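Local coordinates for protein isomaltodextranase (Arthrobacter globiformis, PDB 5AWO) that hydrolyses alpha-1,6-glucosidic linkages in dextran-type polysaccharides, releasing successive isomaltose units from the non-reducing ends of the chains, at residues Leu128-Arg132 with Ala133-Asp137; Pro146-Lys149 with Ile150-Val154; Leu365-Ala369 with Asp370-Gly374. All coordinates share one frame; numbering follows the deposited sequence.

Contact 1: Leu128-Arg132 with Ala133-Asp137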
loop_
_atom_site.group_PDB
_atom_site.type_symbol
_atom_site.label_atom_id
_atom_site.label_comp_id
_atom_site.label_asym_id
_atom_site.label_seq_id
_atom_site.Cartn_x
_atom_site.Cartn_y
_atom_site.Cartn_z
ATOM N N LEU A 128 -3.861 13.411 -16.120
ATOM C CA LEU A 128 -3.015 14.297 -16.900
ATOM C C LEU A 128 -2.969 13.943 -18.380
ATOM O O LEU A 128 -2.244 14.587 -19.157
ATOM C CB LEU A 128 -1.601 14.419 -16.310
ATOM C CG LEU A 128 -1.585 15.648 -15.369
ATOM C CD1 LEU A 128 -2.277 15.360 -14.063
ATOM C CD2 LEU A 128 -0.168 16.093 -15.100
ATOM N N TRP A 129 -3.715 12.925 -18.790
ATOM C CA TRP A 129 -3.895 12.634 -20.193
ATOM C C TRP A 129 -4.981 13.546 -20.733
ATOM O O TRP A 129 -6.042 13.702 -20.089
ATOM C CB TRP A 129 -4.266 11.167 -20.473
ATOM C CG TRP A 129 -3.112 10.205 -20.393
ATOM C CD1 TRP A 129 -1.823 10.448 -20.712
ATOM C CD2 TRP A 129 -3.177 8.846 -19.974
ATOM N NE1 TRP A 129 -1.057 9.302 -20.506
ATOM C CE2 TRP A 129 -1.873 8.316 -20.044
ATOM C CE3 TRP A 129 -4.219 8.017 -19.555
ATOM C CZ2 TRP A 129 -1.584 6.991 -19.711
ATOM C CZ3 TRP A 129 -3.928 6.713 -19.187
ATOM C CH2 TRP A 129 -2.615 6.210 -19.267
ATOM N N VAL A 130 -4.732 14.097 -21.914
ATOM C CA VAL A 130 -5.730 14.870 -22.636
ATOM C C VAL A 130 -5.851 14.263 -24.027
ATOM O O VAL A 130 -4.854 14.236 -24.782
ATOM C CB VAL A 130 -5.303 16.354 -22.724
ATOM C CG1 VAL A 130 -6.434 17.180 -23.299
ATOM C CG2 VAL A 130 -4.878 16.905 -21.366
ATOM N N HIS A 131 -7.021 13.776 -24.394
ATOM C CA HIS A 131 -7.128 13.079 -25.673
ATOM C C HIS A 131 -7.027 14.051 -26.842
ATOM O O HIS A 131 -7.642 15.115 -26.820
ATOM C CB HIS A 131 -8.420 12.275 -25.798
ATOM C CG HIS A 131 -8.300 11.152 -26.765
ATOM N ND1 HIS A 131 -8.241 11.339 -28.132
ATOM C CD2 HIS A 131 -8.067 9.834 -26.564
ATOM C CE1 HIS A 131 -8.081 10.174 -28.730
ATOM N NE2 HIS A 131 -7.952 9.245 -27.795
ATOM N N ARG A 132 -6.303 13.664 -27.883
ATOM C CA ARG A 132 -6.173 14.490 -29.074
ATOM C C ARG A 132 -7.547 14.848 -29.667
ATOM O O ARG A 132 -7.731 15.961 -30.163
ATOM C CB ARG A 132 -5.310 13.779 -30.113
ATOM C CG ARG A 132 -4.977 14.581 -31.338
ATOM C CD ARG A 132 -4.024 13.766 -32.190
ATOM N NE ARG A 132 -3.663 14.434 -33.432
ATOM C CZ ARG A 132 -2.647 14.078 -34.212
ATOM N NH1 ARG A 132 -1.875 13.048 -33.887
ATOM N NH2 ARG A 132 -2.399 14.756 -35.336
ATOM N N ALA A 133 -8.514 13.954 -29.598
ATOM C CA ALA A 133 -9.860 14.235 -30.140
ATOM C C ALA A 133 -10.537 15.374 -29.378
ATOM O O ALA A 133 -11.357 16.131 -29.935
ATOM C CB ALA A 133 -10.727 12.988 -30.110
ATOM N N ALA A 134 -10.250 15.480 -28.087
ATOM C CA ALA A 134 -10.841 16.559 -27.308
ATOM C C ALA A 134 -10.132 17.874 -27.606
ATOM O O ALA A 134 -10.777 18.927 -27.688
ATOM C CB ALA A 134 -10.791 16.246 -25.818
ATOM N N VAL A 135 -8.815 17.831 -27.729
ATOM C CA VAL A 135 -8.024 18.983 -28.165
ATOM C C VAL A 135 -8.523 19.537 -29.499
ATOM O O VAL A 135 -8.609 20.759 -29.673
ATOM C CB VAL A 135 -6.519 18.615 -28.220
ATOM C CG1 VAL A 135 -5.717 19.660 -28.997
ATOM C CG2 VAL A 135 -5.985 18.474 -26.806
ATOM N N GLU A 136 -8.877 18.641 -30.407
ATOM C CA GLU A 136 -9.254 19.000 -31.778
ATOM C C GLU A 136 -10.696 19.480 -31.897
ATOM O O GLU A 136 -11.101 19.932 -32.965
ATOM C CB GLU A 136 -8.968 17.811 -32.708
ATOM C CG GLU A 136 -7.472 17.676 -32.917
ATOM C CD GLU A 136 -7.065 16.459 -33.717
ATOM O OE1 GLU A 136 -7.929 15.627 -34.042
ATOM O OE2 GLU A 136 -5.860 16.337 -33.973
ATOM N N ASP A 137 -11.460 19.411 -30.816
ATOM C CA ASP A 137 -12.842 19.880 -30.800
ATOM C C ASP A 137 -12.890 21.168 -29.985
ATOM O O ASP A 137 -12.929 21.172 -28.749
ATOM C CB ASP A 137 -13.764 18.803 -30.221
ATOM C CG ASP A 137 -15.239 19.174 -30.297
ATOM O OD1 ASP A 137 -15.556 20.371 -30.387
ATOM O OD2 ASP A 137 -16.081 18.262 -30.254
#

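Contact 2: Pro146-Lys149 with Ile150-Val154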
loop_
_atom_site.group_PDB
_atom_site.type_symbol
_atom_site.label_atom_id
_atom_site.label_comp_id
_atom_site.label_asym_id
_atom_site.label_seq_id
_atom_site.Cartn_x
_atom_site.Cartn_y
_atom_site.Cartn_z
ATOM N N PRO A 146 -15.122 28.032 -18.754
ATOM C CA PRO A 146 -15.520 28.141 -20.174
ATOM C C PRO A 146 -14.558 28.984 -21.006
ATOM O O PRO A 146 -14.590 28.906 -22.232
ATOM C CB PRO A 146 -16.923 28.757 -20.091
ATOM C CG PRO A 146 -16.889 29.530 -18.816
ATOM C CD PRO A 146 -16.131 28.636 -17.864
ATOM N N ASP A 147 -13.697 29.750 -20.338
ATOM C CA ASP A 147 -12.645 30.516 -20.993
ATOM C C ASP A 147 -11.448 29.685 -21.468
ATOM O O ASP A 147 -10.574 30.207 -22.150
ATOM C CB ASP A 147 -12.181 31.647 -20.082
ATOM C CG ASP A 147 -11.612 31.140 -18.739
ATOM O OD1 ASP A 147 -12.197 30.202 -18.146
ATOM O OD2 ASP A 147 -10.600 31.699 -18.247
ATOM N N VAL A 148 -11.358 28.421 -21.051
ATOM C CA VAL A 148 -10.218 27.572 -21.412
ATOM C C VAL A 148 -10.713 26.406 -22.263
ATOM O O VAL A 148 -11.405 25.515 -21.774
ATOM C CB VAL A 148 -9.480 27.038 -20.178
ATOM C CG1 VAL A 148 -8.243 26.232 -20.589
ATOM C CG2 VAL A 148 -9.068 28.179 -19.255
ATOM N N LYS A 149 -10.371 26.395 -23.546
ATOM C CA LYS A 149 -10.654 25.237 -24.396
ATOM C C LYS A 149 -9.733 24.097 -23.968
ATOM O O LYS A 149 -8.632 24.338 -23.485
ATOM C CB LYS A 149 -10.384 25.564 -25.854
ATOM C CG LYS A 149 -11.331 26.616 -26.435
ATOM C CD LYS A 149 -10.900 27.064 -27.818
ATOM C CE LYS A 149 -9.506 27.677 -27.818
ATOM N NZ LYS A 149 -9.372 28.845 -26.897
ATOM N N ILE A 150 -10.176 22.870 -24.168
ATOM C CA ILE A 150 -9.289 21.718 -23.908
ATOM C C ILE A 150 -7.999 21.863 -24.712
ATOM O O ILE A 150 -6.913 21.545 -24.238
ATOM C CB ILE A 150 -10.026 20.405 -24.152
ATOM C CG1 ILE A 150 -11.250 20.275 -23.238
ATOM C CG2 ILE A 150 -9.089 19.219 -23.928
ATOM C CD1 ILE A 150 -10.973 20.520 -21.778
ATOM N N ALA A 151 -8.118 22.436 -25.925
ATOM C CA ALA A 151 -6.971 22.739 -26.770
ATOM C C ALA A 151 -5.905 23.619 -26.115
ATOM O O ALA A 151 -4.732 23.534 -26.486
ATOM C CB ALA A 151 -7.432 23.407 -28.057
ATOM N N ASP A 152 -6.322 24.460 -25.159
ATOM C CA ASP A 152 -5.470 25.415 -24.472
ATOM C C ASP A 152 -4.670 24.787 -23.303
ATOM O O ASP A 152 -3.959 25.480 -22.597
ATOM C CB ASP A 152 -6.329 26.593 -23.916
ATOM C CG ASP A 152 -7.072 27.388 -25.006
ATOM O OD1 ASP A 152 -6.575 27.491 -26.138
ATOM O OD2 ASP A 152 -8.170 27.916 -24.724
ATOM N N LEU A 153 -4.797 23.475 -23.104
ATOM C CA LEU A 153 -4.147 22.774 -21.987
ATOM C C LEU A 153 -2.844 22.063 -22.328
ATOM O O LEU A 153 -2.204 21.503 -21.440
ATOM C CB LEU A 153 -5.115 21.705 -21.447
ATOM C CG LEU A 153 -6.374 22.253 -20.771
ATOM C CD1 LEU A 153 -7.256 21.078 -20.361
ATOM C CD2 LEU A 153 -6.058 23.147 -19.589
ATOM N N VAL A 154 -2.469 22.041 -23.601
ATOM C CA VAL A 154 -1.343 21.216 -24.044
ATOM C C VAL A 154 -0.264 21.993 -24.800
ATOM O O VAL A 154 -0.535 23.007 -25.446
ATOM C CB VAL A 154 -1.844 20.042 -24.896
ATOM C CG1 VAL A 154 -2.858 19.239 -24.093
ATOM C CG2 VAL A 154 -2.421 20.488 -26.233
#

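Contact 3: Leu365-Ala369 with Asp370-Gly374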
loop_
_atom_site.group_PDB
_atom_site.type_symbol
_atom_site.label_atom_id
_atom_site.label_comp_id
_atom_site.label_asym_id
_atom_site.label_seq_id
_atom_site.Cartn_x
_atom_site.Cartn_y
_atom_site.Cartn_z
ATOM N N LEU A 365 -8.037 -14.917 3.547
ATOM C CA LEU A 365 -8.721 -13.639 3.322
ATOM C C LEU A 365 -8.931 -12.879 4.630
ATOM O O LEU A 365 -8.868 -11.635 4.641
ATOM C CB LEU A 365 -10.047 -13.803 2.591
ATOM C CG LEU A 365 -9.922 -14.240 1.118
ATOM C CD1 LEU A 365 -11.301 -14.577 0.562
ATOM C CD2 LEU A 365 -9.213 -13.193 0.280
ATOM N N GLN A 366 -9.201 -13.597 5.713
ATOM C CA GLN A 366 -9.478 -12.924 6.964
ATOM C C GLN A 366 -8.297 -12.071 7.381
ATOM O O GLN A 366 -8.492 -11.017 7.985
ATOM C CB GLN A 366 -9.852 -13.923 8.049
ATOM C CG GLN A 366 -10.476 -13.266 9.269
ATOM C CD GLN A 366 -11.832 -12.678 8.966
ATOM O OE1 GLN A 366 -12.672 -13.340 8.372
ATOM N NE2 GLN A 366 -12.044 -11.408 9.339
ATOM N N LEU A 367 -7.061 -12.479 7.067
ATOM C CA LEU A 367 -5.889 -11.648 7.365
ATOM C C LEU A 367 -5.986 -10.288 6.650
ATOM O O LEU A 367 -5.743 -9.223 7.224
ATOM C CB LEU A 367 -4.592 -12.341 6.968
ATOM C CG LEU A 367 -4.173 -13.547 7.805
ATOM C CD1 LEU A 367 -2.980 -14.260 7.188
ATOM C CD2 LEU A 367 -3.850 -13.174 9.246
ATOM N N ASN A 368 -6.371 -10.336 5.388
ATOM C CA ASN A 368 -6.613 -9.110 4.624
ATOM C C ASN A 368 -7.753 -8.268 5.188
ATOM O O ASN A 368 -7.599 -7.059 5.367
ATOM C CB ASN A 368 -6.791 -9.419 3.132
ATOM C CG ASN A 368 -7.419 -8.261 2.365
ATOM O OD1 ASN A 368 -8.624 -8.106 2.382
ATOM N ND2 ASN A 368 -6.612 -7.464 1.669
ATOM N N ALA A 369 -8.872 -8.909 5.525
ATOM C CA ALA A 369 -10.004 -8.183 6.122
ATOM C C ALA A 369 -9.614 -7.526 7.425
ATOM O O ALA A 369 -10.058 -6.379 7.702
ATOM C CB ALA A 369 -11.191 -9.106 6.373
ATOM N N ASP A 370 -8.819 -8.227 8.230
ATOM C CA ASP A 370 -8.418 -7.698 9.550
ATOM C C ASP A 370 -7.339 -6.609 9.438
ATOM O O ASP A 370 -7.021 -5.927 10.426
ATOM C CB ASP A 370 -7.978 -8.815 10.507
ATOM C CG ASP A 370 -9.119 -9.796 10.872
ATOM O OD1 ASP A 370 -10.299 -9.483 10.581
ATOM O OD2 ASP A 370 -8.798 -10.883 11.402
ATOM N N GLY A 371 -6.755 -6.423 8.260
ATOM C CA GLY A 371 -5.786 -5.338 8.021
ATOM C C GLY A 371 -4.344 -5.701 8.291
ATOM O O GLY A 371 -3.566 -4.897 8.803
ATOM N N LEU A 372 -3.971 -6.950 7.941
ATOM C CA LEU A 372 -2.591 -7.338 8.029
ATOM C C LEU A 372 -1.739 -6.568 7.032
ATOM O O LEU A 372 -2.007 -6.561 5.827
ATOM C CB LEU A 372 -2.425 -8.831 7.727
ATOM C CG LEU A 372 -0.974 -9.318 7.691
ATOM C CD1 LEU A 372 -0.321 -9.218 9.072
ATOM C CD2 LEU A 372 -0.912 -10.744 7.154
ATOM N N VAL A 373 -0.695 -5.941 7.554
ATOM C CA VAL A 373 0.380 -5.359 6.739
ATOM C C VAL A 373 1.694 -5.857 7.334
ATOM O O VAL A 373 2.142 -5.354 8.376
ATOM C CB VAL A 373 0.340 -3.802 6.736
ATOM C CG1 VAL A 373 1.468 -3.231 5.889
ATOM C CG2 VAL A 373 -1.009 -3.301 6.273
ATOM N N GLY A 374 2.290 -6.877 6.714
ATOM C CA GLY A 374 3.530 -7.463 7.213
ATOM C C GLY A 374 4.739 -6.662 6.814
ATOM O O GLY A 374 4.682 -5.835 5.877
#

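Contact 1: Leu128-Arg132 with Ala133-Asp137
His131 caps the short helix 132-135 with its own ring: Ala133 N donates to His131 ND1 at 3.0 Å. The bond is nearly straight (171° at the hydrogen), and the donor lies in the ring plane. With CG anti to the backbone N, the ring is turned so that its ND1 edge faces the N-H of Ala133, where ND1 also lies beside the methyl group of that residue. The carbonyl of His131 opens the helical bonding, taking Val135 N at 3.1 Å and, weakly, Ala134 N.

At the next residue, Arg132 O receives Glu136 N at 2.9 Å, and the two side chains repeat the pairing in a salt bridge, Arg132 NE to Glu136 OE2 at 3.0 Å. The arginine is extended from CG to NE and offers its guanidinium edge. OE2 is met on its syn side but 35° out of the carboxylate plane, the two planes standing 78° apart. On the inner side, next to Val154, Val130 CG1 meets Val135 CG2 at 3.8 Å, the two side chains crossing at about a right angle.

Further out, Asn167 O holds Arg132 NH1, while strand 129-131 pairs with strand 169-172. Accepting at ND1 and donating from NE2 to Glu85 O, the His131 ring is fixed in rotation, as expected of a neutral imidazole protonated at NE2. Arg132 and Glu136 probably neutralise each other at the solvent-facing side of this strand-to-helix junction.

Contact 2: Pro146-Lys149 with Ile150-Val154
Asp152 reaches back to Lys149 and binds it twice through one oxygen: Asp152 OD2 accepts from Lys149 N at 2.9 Å and forms a salt bridge with Lys149 NZ at 2.7 Å. The two donors arrive differently. The ammonium uses the syn lone pair of OD2, whereas the backbone N-H comes from above the carboxylate plane, 43° out of it.

The lysine owes this reach to its folded chain. It leaves the backbone with CG anti to the carbonyl carbon, runs straight through chi2, then bends at chi3 (-60°) and again at chi4 (-57°), which curls NZ back to the oxygen edge of the carboxylate; Lys149 CE lies 3.4 Å from Asp152 OD2 as well. Asp152 likewise has CG anti to its carbonyl carbon, beside its own N, which directs the carboxylate back at Lys149.

Behind this polar pair, Val148 CG1, anti to the backbone N, is 3.9 Å from Asp152 CB and equally 3.9 Å from Leu153 CD2, with the valine and leucine side chains crossing at about a right angle. Val142 of strand 141-142 packs against both apolar residues.

In the backbone, Asp152 N returns to Lys149 O at 2.9 Å, above the carbonyl plane, and Leu153 N bonds to Ile150 O. These i to i+3 bonds mark the 3-10 turn 150-152, which starts with Lys149 N bonded to the Asp152 side chain, in the loop joining strands 141-142 and 154-155.

Contact 3: Leu365-Ala369 with Asp370-Gly374
Gln366 begins the contact by bonding to Asp370 with both its backbone and its side chain. Gln366 O takes Asp370 N at 2.8 Å, an ordinary helical i to i+4 bond. The side chain sets out with CG anti to the backbone N and bends at chi2 (68°), carrying Gln366 NE2 to 2.9 Å from Asp370 OD1. Asp370 OD1 lies in the plane of the Gln366 amide, while NE2 stands above the carboxylate plane, 36° out of it. The other oxygen, Asp370 OD2, forms a salt bridge with Arg464 of strand 460-466, so the carboxylate joins two partners. With an alanine here in place of the aspartate, Arg464 would probably lose this counter-charge and the Gln366 amide would be set free to turn.

Leu367 comes next. Leu367 O accepts Leu372 N at 3.0 Å and, weakly, Gly371 N. Beside this bond the leucine side chains lie side by side, pointing the same way, with Leu367 CB 4.0 Å from Leu372 CD2. Asn368 O then takes Gly371 N at 3.1 Å, the donor standing above the carbonyl plane, while the Asn368 amide bonds to Arg39 and Gly37.

Gly371 has a positive phi (90°), and at its backbone angles a side chain would press on the preceding carbonyl O. The 6-to-1 bond from Leu372 N to Leu367 O, the 5-to-2 bond from Gly371 N to Asn368 O, the reversed phi at glycine and the apolar pair flanking them are the hallmarks of a Schellman motif, here ending helix 362-370 just before strand 375-378.

How the contacts relate
The three contacts follow in series along the chain, each a local turn or helix end. Contacts 1 and 2 are neighbours, with centres 10 Å apart, in the excursion after barrel strand 120-124. Val130 CG1 touches Ile150 CG2 at 3.4 Å, and Val154 packs on Val130 and Val135, so these four side chains form one apolar layer; Val135 O and Ala151 CB also pack at 3.3 Å. Contact 3 lies on the opposite side of the chain's centre, 41 Å from contact 1 and 45 Å from contact 2, centre to centre. There helix 362-370, next to barrel strands 39-42 and 343-345, leads into the antiparallel sheet containing 375-378, joining barrel to beta domain.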